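Local coordinates for Cg9734-pa (Drosophila melanogaster, PDB 2BK9), which binds heme with its iron coordinated by two histidines and, as a globin, probably serves as an oxygen carrier, at residues Thr90-Ser95 / Glu104-Leu109; Ala26-Phe31 / Gly63-Val68. The protein carries 1 engineered substitution. All blocks are in the same frame, centred on the assembly; numbering follows the deposited sequence. Where two conformers were deposited one is given.

Contact 1: residues Thr90-Ser95 / Glu104-Leu109. With HEM (protoporphyrin IX containing Fe), chain B.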
# COMPACT_ATOMS: atom_id res chain seq x y z
N THR A 90 2.67 -12.08 -2.06
CA THR A 90 3.46 -13.02 -1.29
C THR A 90 4.90 -12.56 -1.24
O THR A 90 5.56 -12.59 -0.20
CB THR A 90 3.33 -14.43 -1.84
OG1 THR A 90 1.98 -14.87 -1.69
CG2 THR A 90 4.22 -15.38 -1.06
N LYS A 91 5.39 -12.06 -2.37
CA LYS A 91 6.76 -11.57 -2.42
C LYS A 91 6.94 -10.34 -1.53
O LYS A 91 7.90 -10.25 -0.77
CB LYS A 91 7.21 -11.30 -3.85
CG LYS A 91 8.62 -10.74 -3.90
CD LYS A 91 9.16 -10.68 -5.32
CE LYS A 91 10.58 -10.19 -5.30
NZ LYS A 91 11.54 -11.25 -4.86
N ILE A 92 5.99 -9.42 -1.56
CA ILE A 92 6.06 -8.28 -0.64
C ILE A 92 6.09 -8.76 0.81
O ILE A 92 6.90 -8.31 1.62
CB ILE A 92 4.86 -7.35 -0.87
CG1 ILE A 92 4.91 -6.71 -2.26
CG2 ILE A 92 4.80 -6.29 0.20
CD1 ILE A 92 6.15 -5.94 -2.55
N ALA A 93 5.23 -9.70 1.16
CA ALA A 93 5.17 -10.17 2.54
C ALA A 93 6.52 -10.77 2.95
O ALA A 93 7.07 -10.44 4.01
CB ALA A 93 4.07 -11.18 2.72
N VAL A 94 7.04 -11.63 2.11
CA VAL A 94 8.28 -12.29 2.48
C VAL A 94 9.41 -11.27 2.54
O VAL A 94 10.28 -11.38 3.43
CB VAL A 94 8.54 -13.45 1.54
CG1 VAL A 94 9.89 -14.05 1.81
CG2 VAL A 94 7.44 -14.50 1.73
N SER A 95 9.41 -10.27 1.70
CA SER A 95 10.45 -9.25 1.72
C SER A 95 10.52 -8.49 3.04
O SER A 95 11.57 -7.92 3.35
CB SER A 95 10.23 -8.23 0.56
OG SER A 95 10.59 -8.81 -0.66
N GLU A 104 -0.19 -5.52 12.79
CA GLU A 104 -0.62 -4.21 13.20
C GLU A 104 -0.01 -3.11 12.33
O GLU A 104 -0.73 -2.20 11.93
CB GLU A 104 -0.26 -3.98 14.69
CG GLU A 104 -0.76 -2.63 15.16
CD GLU A 104 -0.29 -2.19 16.49
OE1 GLU A 104 -0.96 -1.33 17.11
OE2 GLU A 104 0.75 -2.71 16.95
N SER A 105 1.29 -3.20 12.06
CA SER A 105 1.93 -2.22 11.20
C SER A 105 1.31 -2.19 9.81
O SER A 105 1.02 -1.13 9.27
CB SER A 105 3.41 -2.55 11.12
OG SER A 105 4.12 -1.68 10.32
N TYR A 106 1.11 -3.35 9.18
CA TYR A 106 0.41 -3.39 7.92
C TYR A 106 -0.99 -2.76 8.03
O TYR A 106 -1.40 -2.00 7.14
CB TYR A 106 0.28 -4.80 7.38
CG TYR A 106 1.51 -5.32 6.69
CD1 TYR A 106 1.92 -4.83 5.46
CD2 TYR A 106 2.24 -6.36 7.25
CE1 TYR A 106 2.99 -5.33 4.78
CE2 TYR A 106 3.33 -6.88 6.58
CZ TYR A 106 3.69 -6.39 5.34
OH TYR A 106 4.74 -6.92 4.64
N ASN A 107 -1.73 -3.07 9.08
CA ASN A 107 -3.08 -2.52 9.24
C ASN A 107 -3.04 -1.01 9.46
O ASN A 107 -3.93 -0.30 8.97
CB ASN A 107 -3.83 -3.26 10.33
CG ASN A 107 -4.30 -4.61 9.88
OD1 ASN A 107 -4.62 -4.82 8.71
ND2 ASN A 107 -4.34 -5.57 10.82
N GLN A 108 -2.01 -0.50 10.13
CA GLN A 108 -1.78 0.92 10.24
C GLN A 108 -1.64 1.55 8.84
O GLN A 108 -2.27 2.56 8.51
CB GLN A 108 -0.52 1.19 11.09
CG GLN A 108 -0.74 0.95 12.56
CD GLN A 108 0.55 0.95 13.36
OE1 GLN A 108 1.64 0.84 12.80
NE2 GLN A 108 0.43 1.07 14.66
N LEU A 109 -0.82 0.94 7.98
CA LEU A 109 -0.63 1.45 6.65
C LEU A 109 -1.90 1.35 5.82
O LEU A 109 -2.18 2.22 5.00
CB LEU A 109 0.53 0.71 5.96
CG LEU A 109 0.93 1.28 4.60
CD1 LEU A 109 1.49 2.66 4.68
CD2 LEU A 109 1.91 0.38 3.88
CHA HEM B . 11.31 -2.46 1.95
CHB HEM B . 7.16 -2.54 -0.49
CHC HEM B . 4.85 -1.82 3.62
CHD HEM B . 8.97 -1.28 5.96
C1A HEM B . 10.37 -2.61 0.96
C2A HEM B . 10.65 -3.08 -0.40
C3A HEM B . 9.49 -3.13 -1.10
C4A HEM B . 8.49 -2.65 -0.19
CMA HEM B . 9.19 -3.55 -2.55
CAA HEM B . 12.05 -3.46 -0.89
CBA HEM B . 12.45 -4.84 -0.37
CGA HEM B . 13.88 -5.06 -0.79
O1A HEM B . 14.82 -4.52 -0.13
O2A HEM B . 14.09 -5.78 -1.78
C1B HEM B . 6.15 -2.29 0.41
C2B HEM B . 4.75 -2.36 0.09
C3B HEM B . 4.10 -2.16 1.25
C4B HEM B . 5.07 -2.03 2.30
CMB HEM B . 4.20 -2.60 -1.29
CAB HEM B . 2.65 -2.21 1.51
CBB HEM B . 1.70 -1.83 0.67
C1C HEM B . 5.75 -1.62 4.62
C2C HEM B . 5.44 -1.39 6.03
C3C HEM B . 6.59 -1.18 6.68
C4C HEM B . 7.64 -1.31 5.71
CMC HEM B . 4.03 -1.42 6.61
CAC HEM B . 6.70 -0.88 8.15
CBC HEM B . 7.64 -0.18 8.76
C1D HEM B . 9.98 -1.53 5.09
C2D HEM B . 11.34 -1.60 5.43
C3D HEM B . 12.05 -1.93 4.24
C4D HEM B . 11.03 -2.08 3.23
CMD HEM B . 11.94 -1.30 6.79
CAD HEM B . 13.54 -2.12 4.12
CBD HEM B . 14.25 -0.81 3.94
CGD HEM B . 15.73 -0.94 3.84
O1D HEM B . 16.44 0.10 3.85
O2D HEM B . 16.24 -2.09 3.76
NA HEM B . 9.04 -2.39 1.06
NB HEM B . 6.34 -2.08 1.78
NC HEM B . 7.11 -1.57 4.46
ND HEM B . 9.80 -1.84 3.76
FE HEM B . 8.09 -1.94 2.75
O HOH W 1 5.60 -9.13 5.86
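Ala93 of helix 81-96 and Tyr106 of helix 103-120 mark the closest backbone approach, with CA atoms 9.9 Å apart, a spacing bridged here by the Tyr106 side chain and a water. These are the F and G helices of the globin fold, and the contact lies on the proximal side of the heme, next to the axial ligand His96. Tyr106 does the reaching. Its CG stands anti to the carbonyl carbon (chi1 -80°), which sends the ring toward the F helix and brings OH within 3.9 Å of Ala93 CA. Within 90-95 the hydroxyl is held through the water rather than by a direct bond. The water donates to Ala93 O at 2.7 Å and lies in the plane of the Tyr106 ring at its edge, 2.7 Å from OH. The hydroxyl is thereby tied to the F-helix backbone beside Ile92 O, which is hydrogen-bonded to His96 ND1 and so helps to set the rotation of that imidazole.

Both helices also meet the porphyrin. Ile92 packs against its proximal side with its two branches spread: CG2 packs 3.9 Å from heme C2B, while CD1 sits 3.9 Å from the methyl CMA. Leu109, a turn further along the G helix than Tyr106, reaches the heme rim. Its CG is anti to the backbone N (chi1 -173°), and CD2 comes 3.6 Å from the vinyl carbon CAB. Tyr139 OH is hydrogen-bonded to Tyr106 O, and Ile142 and Phe143 of the same helix 125-143 pack on the Tyr106 side chain. Ser105 approaches the next vinyl group, where OG, hydrogen-bonded to Asn38 OD1, lies 3.5 Å from heme CAC.

Contact 2: residues Ala26-Phe31 / Gly63-Val68. With HEM (protoporphyrin IX containing Fe), chain B.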
# COMPACT_ATOMS: atom_id res chain seq x y z
N ALA A 26 2.44 11.23 0.56
CA ALA A 26 1.25 11.44 1.40
C ALA A 26 0.97 10.20 2.24
O ALA A 26 0.65 10.28 3.43
CB ALA A 26 0.05 11.82 0.56
N ILE A 27 1.05 9.03 1.63
CA ILE A 27 0.87 7.78 2.33
C ILE A 27 1.91 7.63 3.43
O ILE A 27 1.58 7.38 4.60
CB ILE A 27 0.91 6.59 1.36
CG1 ILE A 27 -0.29 6.61 0.42
CG2 ILE A 27 1.04 5.28 2.12
CD1 ILE A 27 -0.21 5.63 -0.74
N LEU A 28 3.19 7.75 3.07
CA LEU A 28 4.20 7.40 4.04
C LEU A 28 4.38 8.45 5.13
O LEU A 28 4.60 8.10 6.28
CB LEU A 28 5.45 7.02 3.25
CG LEU A 28 6.46 6.12 3.87
CD1 LEU A 28 5.89 4.77 4.28
CD2 LEU A 28 7.65 5.94 2.97
N THR A 29 4.27 9.73 4.80
CA THR A 29 4.28 10.72 5.87
C THR A 29 3.12 10.50 6.85
O THR A 29 3.32 10.63 8.05
CB THR A 29 4.30 12.17 5.41
OG1 THR A 29 3.14 12.46 4.64
CG2 THR A 29 5.57 12.52 4.66
N GLN A 30 1.93 10.16 6.34
CA GLN A 30 0.80 9.96 7.23
C GLN A 30 1.03 8.74 8.12
O GLN A 30 0.71 8.75 9.30
CB GLN A 30 -0.52 9.85 6.44
CG GLN A 30 -1.72 9.59 7.36
CD GLN A 30 -3.11 9.42 6.75
OE1 GLN A 30 -4.06 9.08 7.49
NE2 GLN A 30 -3.29 9.68 5.47
N PHE A 31 1.56 7.69 7.52
CA PHE A 31 1.90 6.49 8.27
C PHE A 31 2.81 6.83 9.45
O PHE A 31 2.56 6.43 10.57
CB PHE A 31 2.53 5.53 7.30
CG PHE A 31 2.97 4.21 7.85
CD1 PHE A 31 2.10 3.33 8.49
CD2 PHE A 31 4.26 3.79 7.64
CE1 PHE A 31 2.51 2.09 8.90
CE2 PHE A 31 4.67 2.53 8.03
CZ PHE A 31 3.78 1.69 8.67
N GLY A 63 7.66 5.33 -3.43
CA GLY A 63 7.48 4.98 -4.83
C GLY A 63 7.20 3.50 -5.01
O GLY A 63 6.38 3.14 -5.88
N ARG A 64 7.79 2.64 -4.19
CA ARG A 64 7.50 1.22 -4.23
C ARG A 64 6.06 0.95 -3.92
O ARG A 64 5.46 0.10 -4.54
CB ARG A 64 8.40 0.46 -3.25
CG ARG A 64 9.83 0.19 -3.80
CD ARG A 64 10.84 -0.31 -2.78
NE ARG A 64 12.05 -0.78 -3.47
CZ ARG A 64 13.28 -0.36 -3.28
NH1 ARG A 64 13.59 0.50 -2.34
NH2 ARG A 64 14.24 -0.88 -4.03
N ILE A 65 5.51 1.60 -2.91
CA ILE A 65 4.11 1.34 -2.58
C ILE A 65 3.25 1.67 -3.81
O ILE A 65 2.37 0.92 -4.18
CB ILE A 65 3.71 2.18 -1.36
CG1 ILE A 65 4.41 1.66 -0.10
CG2 ILE A 65 2.21 2.15 -1.18
CD1 ILE A 65 4.27 2.55 1.10
N ILE A 66 3.47 2.84 -4.40
CA ILE A 66 2.68 3.22 -5.59
C ILE A 66 2.87 2.23 -6.74
O ILE A 66 1.90 1.81 -7.37
CB ILE A 66 3.00 4.67 -6.03
CG1 ILE A 66 2.66 5.66 -4.91
CG2 ILE A 66 2.25 4.98 -7.31
CD1 ILE A 66 1.21 5.73 -4.50
N ARG A 67 4.11 1.85 -7.02
CA ARG A 67 4.37 0.97 -8.15
C ARG A 67 3.82 -0.42 -7.95
O ARG A 67 3.36 -1.04 -8.90
CB ARG A 67 5.85 0.97 -8.48
CG ARG A 67 6.25 2.30 -9.19
CD ARG A 67 7.69 2.36 -9.68
NE ARG A 67 8.63 2.67 -8.61
CZ ARG A 67 8.88 3.89 -8.15
NH1 ARG A 67 8.24 4.97 -8.61
NH2 ARG A 67 9.77 4.03 -7.19
N VAL A 68 3.87 -0.95 -6.73
CA VAL A 68 3.32 -2.26 -6.48
C VAL A 68 1.80 -2.25 -6.61
O VAL A 68 1.22 -3.18 -7.15
CB VAL A 68 3.80 -2.80 -5.10
CG1 VAL A 68 3.10 -4.08 -4.71
CG2 VAL A 68 5.32 -3.03 -5.14
CHA HEM B . 11.31 -2.46 1.95
CHB HEM B . 7.16 -2.54 -0.49
CHC HEM B . 4.85 -1.82 3.62
CHD HEM B . 8.97 -1.28 5.96
C1A HEM B . 10.37 -2.61 0.96
C2A HEM B . 10.65 -3.08 -0.40
C3A HEM B . 9.49 -3.13 -1.10
C4A HEM B . 8.49 -2.65 -0.19
CMA HEM B . 9.19 -3.55 -2.55
CAA HEM B . 12.05 -3.46 -0.89
CBA HEM B . 12.45 -4.84 -0.37
CGA HEM B . 13.88 -5.06 -0.79
O1A HEM B . 14.82 -4.52 -0.13
O2A HEM B . 14.09 -5.78 -1.78
C1B HEM B . 6.15 -2.29 0.41
C2B HEM B . 4.75 -2.36 0.09
C3B HEM B . 4.10 -2.16 1.25
C4B HEM B . 5.07 -2.03 2.30
CMB HEM B . 4.20 -2.60 -1.29
CAB HEM B . 2.65 -2.21 1.51
CBB HEM B . 1.70 -1.83 0.67
C1C HEM B . 5.75 -1.62 4.62
C2C HEM B . 5.44 -1.39 6.03
C3C HEM B . 6.59 -1.18 6.68
C4C HEM B . 7.64 -1.31 5.71
CMC HEM B . 4.03 -1.42 6.61
CAC HEM B . 6.70 -0.88 8.15
CBC HEM B . 7.64 -0.18 8.76
C1D HEM B . 9.98 -1.53 5.09
C2D HEM B . 11.34 -1.60 5.43
C3D HEM B . 12.05 -1.93 4.24
C4D HEM B . 11.03 -2.08 3.23
CMD HEM B . 11.94 -1.30 6.79
CAD HEM B . 13.54 -2.12 4.12
CBD HEM B . 14.25 -0.81 3.94
CGD HEM B . 15.73 -0.94 3.84
O1D HEM B . 16.44 0.10 3.85
O2D HEM B . 16.24 -2.09 3.76
NA HEM B . 9.04 -2.39 1.06
NB HEM B . 6.34 -2.08 1.78
NC HEM B . 7.11 -1.57 4.46
ND HEM B . 9.80 -1.84 3.76
FE HEM B . 8.09 -1.94 2.75
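Ile27 carries the packing between helix 20-34 and helix 56-75 through a single methyl, CD1, which meets two neighbours on the opposing helix. One is Ile66 CD1, 4.0 Å away, where the two isoleucine side chains cross obliquely at their ends; the other is Ile65 CG2, at 4.3 Å. Ile27 owes this reach to its outstretched CG1-CD1 branch (chi2 169°). Leu28 CD1 also approaches Ile65 CD1, although Leu28 was modelled in two conformers and this touch is less certain. Everything that meets here is hydrocarbon and buried.

The same helices turn other side chains to the heme. Ile65 lays CG1 4.0 Å from heme C2B, on the distal side, so its branches serve both the porphyrin and the neighbouring helix. Further along, Val68 places CB 3.8 Å from the methyl CMB. Arg64 runs extended from CG to NE along the rim, with CD 3.5 Å from heme C3A, and one face of its guanidinium lies over CAA, at the root of a propionate. From helix 20-34, Phe31 brings CZ within 3.7 Å of the methyl CMC, which sits obliquely to the ring, while the vinyl carbon CAC lies in its plane at the edge.

Behind this shell, Phe58 and Ala62 pack on Leu28, and Pro20 and Ser23 back Ile66. The segment axes pass 10.4 Å apart at 125°, and Ile65 adjoins the axial ligand His61: this is the B-E helix crossing that walls the distal heme pocket of globins.

In the fold
After helix 3-17 the chain supplies helix 20-34, then returns with helix 56-75 to close contact 2 across 31 intervening residues. Contact 1 opens only afterwards, on helix 81-96, and closes a shorter excursion of eight residues with helix 103-120, so the two follow in series and neither nest nor cross. They meet in space nonetheless: Leu109 CD1 lies 3.7 Å from Ile27 CG2, and Phe31 CE1 is 3.6 Å from Ser105 O, which joins the G helix to the B helix. The heme lies between 63-68 on its distal side and 90-95 on its proximal side, with Arg99 hydrogen-bonded to it.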